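Long-range contacts in alpha-1,4-endofucoidanase (Mariniflexile fucanivorans, PDB 6DLH), which hydrolyses fucoidan internally as a retaining glycoside hydrolase of family 107, its catalytic domain followed by calcium-binding immunoglobulin-like domains: residues M201-A205 with R249-F254; L209-Q214 with A257-G261. All coordinates share one frame; numbering follows the deposited sequence.

Contact 1: residues M201-A205 with R249-F254; sequences MFCYA and RIYQAF
Arg249 starts the contact with its aliphatic base: CB meets the edge of the Phe202 ring, nearly in the ring plane, 3.7 Å from Phe202 CZ. Its guanidinium group turns away, and NH2 donates in the carbonyl plane to a lone pair of Gln252 OE1 at 2.7 Å, a bond bent to 143° at the hydrogen; NH1 is hydrogen-bonded to Asn246 OD1. Ile250 CG1 lies 3.7 Å from Phe202 CE2, the two side chains crossing at about a right angle, while CG2 reaches Met201 CE at 4.1 Å. One turn on from Arg249, the methyl of Ala253 meets CD1 and CE1 of the Phe202 ring obliquely and also touches the methyl of Ala205 (CB to CB 3.8 Å). The Phe202 ring is thus held among three residues of helix 249-259, and His192 stacks on it as well. An alanine in place of Phe202 would probably open a gap between the helices and leave Ile250 CG1 and the methyl of Ala253 without the ring they pack against. Phe254 reaches the other way: with CG anti to its carbonyl carbon (chi1 -82°), its CZ comes 3.5 Å from Met201 CE and its CD1 3.8 Å from Ala205 CB. Met201 curls to meet it, its chain bent at chi2 and chi3. With the segment axes 9.2 Å apart and only 19° from parallel, and with Phe225 of strand 222-226 edge-to-face on Phe254, this is the packing of neighbouring helices outside the parallel sheet of a (beta/alpha)-barrel-like catalytic domain.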
ATOM      1  N   MET A 201      -1.575 -22.666   9.200  1.00 58.63           N
ATOM      2  CA  MET A 201      -0.701 -22.190   8.136  1.00 54.27           C
ATOM      3  C   MET A 201      -1.213 -22.682   6.787  1.00 53.29           C
ATOM      4  O   MET A 201      -1.215 -21.926   5.815  1.00 49.34           O
ATOM      5  CB  MET A 201       0.753 -22.639   8.332  1.00 52.50           C
ATOM      6  CG  MET A 201       1.449 -21.962   9.504  1.00 50.92           C
ATOM      7  SD  MET A 201       1.894 -20.235   9.183  1.00 48.64           S
ATOM      8  CE  MET A 201       2.964 -20.446   7.759  1.00 47.07           C
ATOM      9  N   PHE A 202      -1.649 -23.947   6.743  1.00 54.17           N
ATOM     10  CA  PHE A 202      -2.188 -24.537   5.524  1.00 53.10           C
ATOM     11  C   PHE A 202      -3.532 -23.893   5.178  1.00 53.51           C
ATOM     12  O   PHE A 202      -3.876 -23.790   4.002  1.00 51.20           O
ATOM     13  CB  PHE A 202      -2.307 -26.058   5.652  1.00 51.33           C
ATOM     14  CG  PHE A 202      -1.050 -26.842   5.365  1.00 49.74           C
ATOM     15  CD1 PHE A 202      -0.706 -27.181   4.062  1.00 48.98           C
ATOM     16  CD2 PHE A 202      -0.229 -27.274   6.399  1.00 47.34           C
ATOM     17  CE1 PHE A 202       0.441 -27.918   3.800  1.00 48.51           C
ATOM     18  CE2 PHE A 202       0.917 -28.010   6.136  1.00 45.42           C
ATOM     19  CZ  PHE A 202       1.254 -28.327   4.837  1.00 46.37           C
ATOM     20  N   CYS A 203      -4.279 -23.466   6.209  1.00 55.72           N
ATOM     21  CA  CYS A 203      -5.513 -22.714   6.026  1.00 60.08           C
ATOM     22  C   CYS A 203      -5.230 -21.509   5.128  1.00 62.21           C
ATOM     23  O   CYS A 203      -5.862 -21.347   4.082  1.00 59.55           O
ATOM     24  CB  CYS A 203      -6.074 -22.219   7.359  1.00 64.96           C
ATOM     25  SG  CYS A 203      -7.199 -23.362   8.210  1.00 70.10           S
ATOM     26  N   TYR A 204      -4.245 -20.699   5.545  1.00 58.59           N
ATOM     27  CA  TYR A 204      -3.897 -19.445   4.895  1.00 55.54           C
ATOM     28  C   TYR A 204      -3.529 -19.677   3.432  1.00 53.62           C
ATOM     29  O   TYR A 204      -4.013 -18.968   2.550  1.00 54.29           O
ATOM     30  CB  TYR A 204      -2.790 -18.718   5.663  1.00 58.82           C
ATOM     31  CG  TYR A 204      -2.519 -17.322   5.158  1.00 61.96           C
ATOM     32  CD1 TYR A 204      -3.238 -16.236   5.638  1.00 61.03           C
ATOM     33  CD2 TYR A 204      -1.562 -17.088   4.181  1.00 61.00           C
ATOM     34  CE1 TYR A 204      -3.001 -14.953   5.174  1.00 58.64           C
ATOM     35  CE2 TYR A 204      -1.316 -15.810   3.703  1.00 58.75           C
ATOM     36  CZ  TYR A 204      -2.039 -14.741   4.201  1.00 57.59           C
ATOM     37  OH  TYR A 204      -1.806 -13.481   3.733  1.00 56.16           O
ATOM     38  N   ALA A 205      -2.681 -20.675   3.176  1.00 50.76           N
ATOM     39  CA  ALA A 205      -2.241 -20.952   1.818  1.00 51.09           C
ATOM     40  C   ALA A 205      -3.433 -21.257   0.910  1.00 54.25           C
ATOM     41  O   ALA A 205      -3.477 -20.784  -0.225  1.00 53.63           O
ATOM     42  CB  ALA A 205      -1.224 -22.066   1.807  1.00 50.15           C
ATOM     43  N   ARG A 249       6.386 -29.117   3.227  1.00 56.55           N
ATOM     44  CA  ARG A 249       5.008 -29.201   2.764  1.00 55.74           C
ATOM     45  C   ARG A 249       4.368 -27.816   2.799  1.00 55.54           C
ATOM     46  O   ARG A 249       3.636 -27.452   1.878  1.00 55.10           O
ATOM     47  CB  ARG A 249       4.196 -30.227   3.564  1.00 58.77           C
ATOM     48  CG  ARG A 249       4.463 -31.678   3.183  1.00 60.25           C
ATOM     49  CD  ARG A 249       4.023 -32.025   1.773  1.00 57.07           C
ATOM     50  NE  ARG A 249       4.271 -33.419   1.430  1.00 57.16           N
ATOM     51  CZ  ARG A 249       4.181 -33.926   0.203  1.00 55.90           C
ATOM     52  NH1 ARG A 249       4.435 -35.208  -0.006  1.00 54.26           N
ATOM     53  NH2 ARG A 249       3.839 -33.154  -0.813  1.00 53.98           N
ATOM     54  N   ILE A 250       4.655 -27.064   3.870  1.00 50.02           N
ATOM     55  CA  ILE A 250       4.203 -25.689   4.004  1.00 46.94           C
ATOM     56  C   ILE A 250       4.812 -24.844   2.885  1.00 46.36           C
ATOM     57  O   ILE A 250       4.110 -24.050   2.265  1.00 46.09           O
ATOM     58  CB  ILE A 250       4.515 -25.130   5.405  1.00 46.77           C
ATOM     59  CG1 ILE A 250       4.084 -26.104   6.508  1.00 46.19           C
ATOM     60  CG2 ILE A 250       3.889 -23.754   5.576  1.00 43.84           C
ATOM     61  CD1 ILE A 250       4.371 -25.633   7.917  1.00 48.69           C
ATOM     62  N   TYR A 251       6.112 -25.042   2.618  1.00 44.53           N
ATOM     63  CA  TYR A 251       6.783 -24.349   1.531  1.00 43.14           C
ATOM     64  C   TYR A 251       6.029 -24.595   0.228  1.00 45.35           C
ATOM     65  O   TYR A 251       5.850 -23.673  -0.567  1.00 45.50           O
ATOM     66  CB  TYR A 251       8.268 -24.722   1.465  1.00 40.65           C
ATOM     67  CG  TYR A 251       9.078 -24.193   2.624  1.00 39.63           C
ATOM     68  CD1 TYR A 251       9.570 -22.892   2.632  1.00 37.29           C
ATOM     69  CD2 TYR A 251       9.336 -24.987   3.728  1.00 38.14           C
ATOM     70  CE1 TYR A 251      10.302 -22.403   3.703  1.00 34.62           C
ATOM     71  CE2 TYR A 251      10.063 -24.511   4.808  1.00 36.02           C
ATOM     72  CZ  TYR A 251      10.552 -23.218   4.794  1.00 35.63           C
ATOM     73  OH  TYR A 251      11.259 -22.757   5.869  1.00 32.80           O
ATOM     74  N   GLN A 252       5.568 -25.840   0.056  1.00 46.34           N
ATOM     75  CA  GLN A 252       4.834 -26.275  -1.123  1.00 48.55           C
ATOM     76  C   GLN A 252       3.465 -25.602  -1.172  1.00 47.05           C
ATOM     77  O   GLN A 252       3.048 -25.117  -2.222  1.00 47.49           O
ATOM     78  CB  GLN A 252       4.656 -27.795  -1.111  1.00 47.57           C
ATOM     79  CG  GLN A 252       4.124 -28.344  -2.428  1.00 47.18           C
ATOM     80  CD  GLN A 252       4.054 -29.852  -2.450  1.00 45.58           C
ATOM     81  OE1 GLN A 252       3.839 -30.491  -1.419  1.00 42.10           O
ATOM     82  NE2 GLN A 252       4.229 -30.425  -3.632  1.00 41.65           N
ATOM     83  N   ALA A 253       2.778 -25.580  -0.025  1.00 47.02           N
ATOM     84  CA  ALA A 253       1.429 -25.044   0.048  1.00 49.82           C
ATOM     85  C   ALA A 253       1.427 -23.604  -0.462  1.00 50.84           C
ATOM     86  O   ALA A 253       0.587 -23.232  -1.281  1.00 52.66           O
ATOM     87  CB  ALA A 253       0.899 -25.150   1.460  1.00 47.69           C
ATOM     88  N   PHE A 254       2.415 -22.828   0.001  1.00 47.53           N
ATOM     89  CA  PHE A 254       2.523 -21.412  -0.306  1.00 42.57           C
ATOM     90  C   PHE A 254       2.862 -21.221  -1.782  1.00 45.20           C
ATOM     91  O   PHE A 254       2.202 -20.441  -2.470  1.00 47.00           O
ATOM     92  CB  PHE A 254       3.507 -20.745   0.655  1.00 40.23           C
ATOM     93  CG  PHE A 254       2.927 -20.366   1.991  1.00 38.39           C
ATOM     94  CD1 PHE A 254       2.315 -21.312   2.803  1.00 40.76           C
ATOM     95  CD2 PHE A 254       3.012 -19.061   2.455  1.00 38.56           C
ATOM     96  CE1 PHE A 254       1.790 -20.959   4.040  1.00 39.21           C
ATOM     97  CE2 PHE A 254       2.480 -18.706   3.688  1.00 39.07           C
ATOM     98  CZ  PHE A 254       1.868 -19.655   4.479  1.00 39.02           C
TER

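Contact 2: residues L209-Q214 with A257-G261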
ATOM      1  N   LEU A 209      -4.372 -17.139   0.716  1.00 52.94           N
ATOM      2  CA  LEU A 209      -3.292 -16.826  -0.209  1.00 49.54           C
ATOM      3  C   LEU A 209      -3.674 -17.163  -1.648  1.00 50.21           C
ATOM      4  O   LEU A 209      -3.351 -16.402  -2.559  1.00 53.65           O
ATOM      5  CB  LEU A 209      -2.009 -17.547   0.221  1.00 50.74           C
ATOM      6  CG  LEU A 209      -0.780 -17.320  -0.663  1.00 51.06           C
ATOM      7  CD1 LEU A 209      -0.379 -15.850  -0.694  1.00 49.72           C
ATOM      8  CD2 LEU A 209       0.391 -18.168  -0.188  1.00 49.81           C
ATOM      9  N   LYS A 210      -4.362 -18.295  -1.854  1.00 50.21           N
ATOM     10  CA  LYS A 210      -4.627 -18.767  -3.207  1.00 49.36           C
ATOM     11  C   LYS A 210      -5.662 -17.878  -3.896  1.00 45.67           C
ATOM     12  O   LYS A 210      -5.631 -17.732  -5.116  1.00 45.10           O
ATOM     13  CB  LYS A 210      -5.053 -20.240  -3.235  1.00 53.16           C
ATOM     14  CG  LYS A 210      -5.247 -20.823  -4.633  1.00 55.13           C
ATOM     15  CD  LYS A 210      -5.229 -22.336  -4.709  1.00 58.18           C
ATOM     16  CE  LYS A 210      -6.608 -22.961  -4.739  1.00 60.56           C
ATOM     17  NZ  LYS A 210      -6.577 -24.303  -5.369  1.00 62.87           N
ATOM     18  N   GLU A 211      -6.571 -17.290  -3.108  1.00 44.07           N
ATOM     19  CA  GLU A 211      -7.657 -16.479  -3.641  1.00 46.82           C
ATOM     20  C   GLU A 211      -7.065 -15.206  -4.245  1.00 47.02           C
ATOM     21  O   GLU A 211      -7.409 -14.811  -5.362  1.00 49.36           O
ATOM     22  CB  GLU A 211      -8.675 -16.154  -2.544  1.00 44.83           C
ATOM     23  N   TYR A 212      -6.151 -14.589  -3.488  1.00 43.40           N
ATOM     24  CA  TYR A 212      -5.401 -13.431  -3.940  1.00 38.97           C
ATOM     25  C   TYR A 212      -4.669 -13.740  -5.246  1.00 39.33           C
ATOM     26  O   TYR A 212      -4.823 -13.022  -6.229  1.00 40.18           O
ATOM     27  CB  TYR A 212      -4.436 -13.000  -2.841  1.00 34.57           C
ATOM     28  CG  TYR A 212      -5.075 -12.273  -1.688  1.00 33.07           C
ATOM     29  CD1 TYR A 212      -5.917 -11.192  -1.898  1.00 32.53           C
ATOM     30  CD2 TYR A 212      -4.796 -12.635  -0.383  1.00 31.69           C
ATOM     31  CE1 TYR A 212      -6.480 -10.506  -0.836  1.00 32.18           C
ATOM     32  CE2 TYR A 212      -5.346 -11.954   0.689  1.00 31.00           C
ATOM     33  CZ  TYR A 212      -6.192 -10.888   0.460  1.00 31.69           C
ATOM     34  OH  TYR A 212      -6.732 -10.218   1.517  1.00 34.33           O
ATOM     35  N   ALA A 213      -3.895 -14.830  -5.265  1.00 39.59           N
ATOM     36  CA  ALA A 213      -3.050 -15.111  -6.414  1.00 43.56           C
ATOM     37  C   ALA A 213      -3.902 -15.273  -7.669  1.00 46.28           C
ATOM     38  O   ALA A 213      -3.515 -14.811  -8.745  1.00 47.83           O
ATOM     39  CB  ALA A 213      -2.195 -16.322  -6.151  1.00 42.61           C
ATOM     40  N   GLN A 214      -5.071 -15.912  -7.504  1.00 48.29           N
ATOM     41  CA  GLN A 214      -5.972 -16.221  -8.606  1.00 48.37           C
ATOM     42  C   GLN A 214      -6.623 -14.945  -9.139  1.00 43.99           C
ATOM     43  O   GLN A 214      -6.762 -14.773 -10.348  1.00 42.89           O
ATOM     44  CB  GLN A 214      -7.000 -17.273  -8.182  1.00 52.93           C
ATOM     45  CG  GLN A 214      -6.440 -18.691  -8.192  1.00 55.62           C
ATOM     46  CD  GLN A 214      -7.457 -19.752  -7.844  1.00 56.81           C
ATOM     47  OE1 GLN A 214      -8.158 -19.673  -6.834  1.00 55.58           O
ATOM     48  NE2 GLN A 214      -7.520 -20.779  -8.675  1.00 56.13           N
ATOM     49  N   ALA A 257      -0.052 -22.240  -4.066  1.00 41.80           N
ATOM     50  CA  ALA A 257      -1.117 -21.260  -3.941  1.00 40.99           C
ATOM     51  C   ALA A 257      -0.848 -20.054  -4.842  1.00 44.97           C
ATOM     52  O   ALA A 257      -1.788 -19.471  -5.377  1.00 48.88           O
ATOM     53  CB  ALA A 257      -1.272 -20.854  -2.499  1.00 38.63           C
ATOM     54  N   CYS A 258       0.436 -19.694  -5.001  1.00 41.38           N
ATOM     55  CA  CYS A 258       0.860 -18.581  -5.836  1.00 41.87           C
ATOM     56  C   CYS A 258       0.830 -19.006  -7.303  1.00 43.78           C
ATOM     57  O   CYS A 258       0.460 -18.221  -8.179  1.00 45.79           O
ATOM     58  CB  CYS A 258       2.266 -18.105  -5.468  1.00 39.50           C
ATOM     59  SG  CYS A 258       2.415 -17.407  -3.799  1.00 39.64           S
ATOM     60  N   HIS A 259       1.234 -20.255  -7.563  1.00 44.10           N
ATOM     61  CA  HIS A 259       1.377 -20.726  -8.931  1.00 45.53           C
ATOM     62  C   HIS A 259       0.016 -21.061  -9.540  1.00 46.23           C
ATOM     63  O   HIS A 259      -0.106 -21.145 -10.760  1.00 44.60           O
ATOM     64  CB  HIS A 259       2.384 -21.877  -9.020  1.00 46.88           C
ATOM     65  CG  HIS A 259       3.804 -21.448  -8.868  1.00 49.78           C
ATOM     66  ND1 HIS A 259       4.637 -21.983  -7.902  1.00 48.53           N
ATOM     67  CD2 HIS A 259       4.541 -20.542  -9.550  1.00 49.61           C
ATOM     68  CE1 HIS A 259       5.830 -21.435  -8.004  1.00 48.63           C
ATOM     69  NE2 HIS A 259       5.796 -20.546  -9.007  1.00 47.81           N
ATOM     70  N   ALA A 260      -1.002 -21.228  -8.685  1.00 46.27           N
ATOM     71  CA  ALA A 260      -2.369 -21.437  -9.137  1.00 48.69           C
ATOM     72  C   ALA A 260      -2.857 -20.207  -9.901  1.00 50.86           C
ATOM     73  O   ALA A 260      -3.578 -20.342 -10.888  1.00 53.24           O
ATOM     74  CB  ALA A 260      -3.261 -21.765  -7.962  1.00 48.09           C
ATOM     75  N   GLY A 261      -2.432 -19.016  -9.449  1.00 49.26           N
ATOM     76  CA  GLY A 261      -2.813 -17.751 -10.067  1.00 46.21           C
ATOM     77  C   GLY A 261      -1.885 -17.346 -11.211  1.00 46.02           C
ATOM     78  O   GLY A 261      -2.346 -16.948 -12.282  1.00 44.14           O
TER
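Two neighbouring helices of the parallel alpha/beta catalytic domain converge here, the C-terminal half of helix 198-216 meeting the C-terminal part of helix 249-259 and the residues running on to Gly261. Small residues bring the backbones close: the CA atoms of Lys210 and Ala257 are 4.4 Å apart, and those of Gln214 and Gly261 3.8 Å. The methyl of Ala257 fits between two side chains of the other helix, with CB 3.9 Å from both Leu209 CD2 and Lys210 CB. Leu209 holds CG anti to its backbone N (chi1 180°), which carries CD2 over this methyl and on toward Cys258 SG; Trp223 and Phe225 of strand 222-226 touch both Leu209 and Cys258. Ala213 is packed against backbone instead, its CB 3.3 Å from Ala257 O and also touching Cys258 CA. On the outer side the aliphatic part of Lys210 runs past Ala260, CD to CB 3.8 Å, before the chain bends at chi3 and takes the amine away, where NZ has a long, weak ion pair with Glu206. At Gly261 the approach becomes direct: the absence of a side chain lets its CA offer a C-H to Ala213 O at 3.3 Å, with 147° at the hydrogen. Gln214 CG lies near the same glycine at the exposed rim. No conventional hydrogen bond crosses between the segments, so the union rests on methyl and methylene packing and on close backbone approach, supplemented by a CA-H...O contact, while the charged end of Lys210 contributes nothing directly across it.

From the N terminus, the chain runs through helix 198-216, first contributing 201-205 to contact 1 and then 209-214 to contact 2. It continues through strand 222-226 and helix 228-233 before helix 249-259 returns to the same neighbour, so each contact closes a loop of just over forty residues. The segments alternate along the sequence and the loops cross rather than nest, as expected for two helices running in similar directions. The contacts adjoin, their centres about 11 Å apart: Tyr204 O probably accepts a hydrogen bond from Leu209 N, and Ala205 O packs on Ala257 CB. Together they join two helices that are neighbours in space beside strand 222-226.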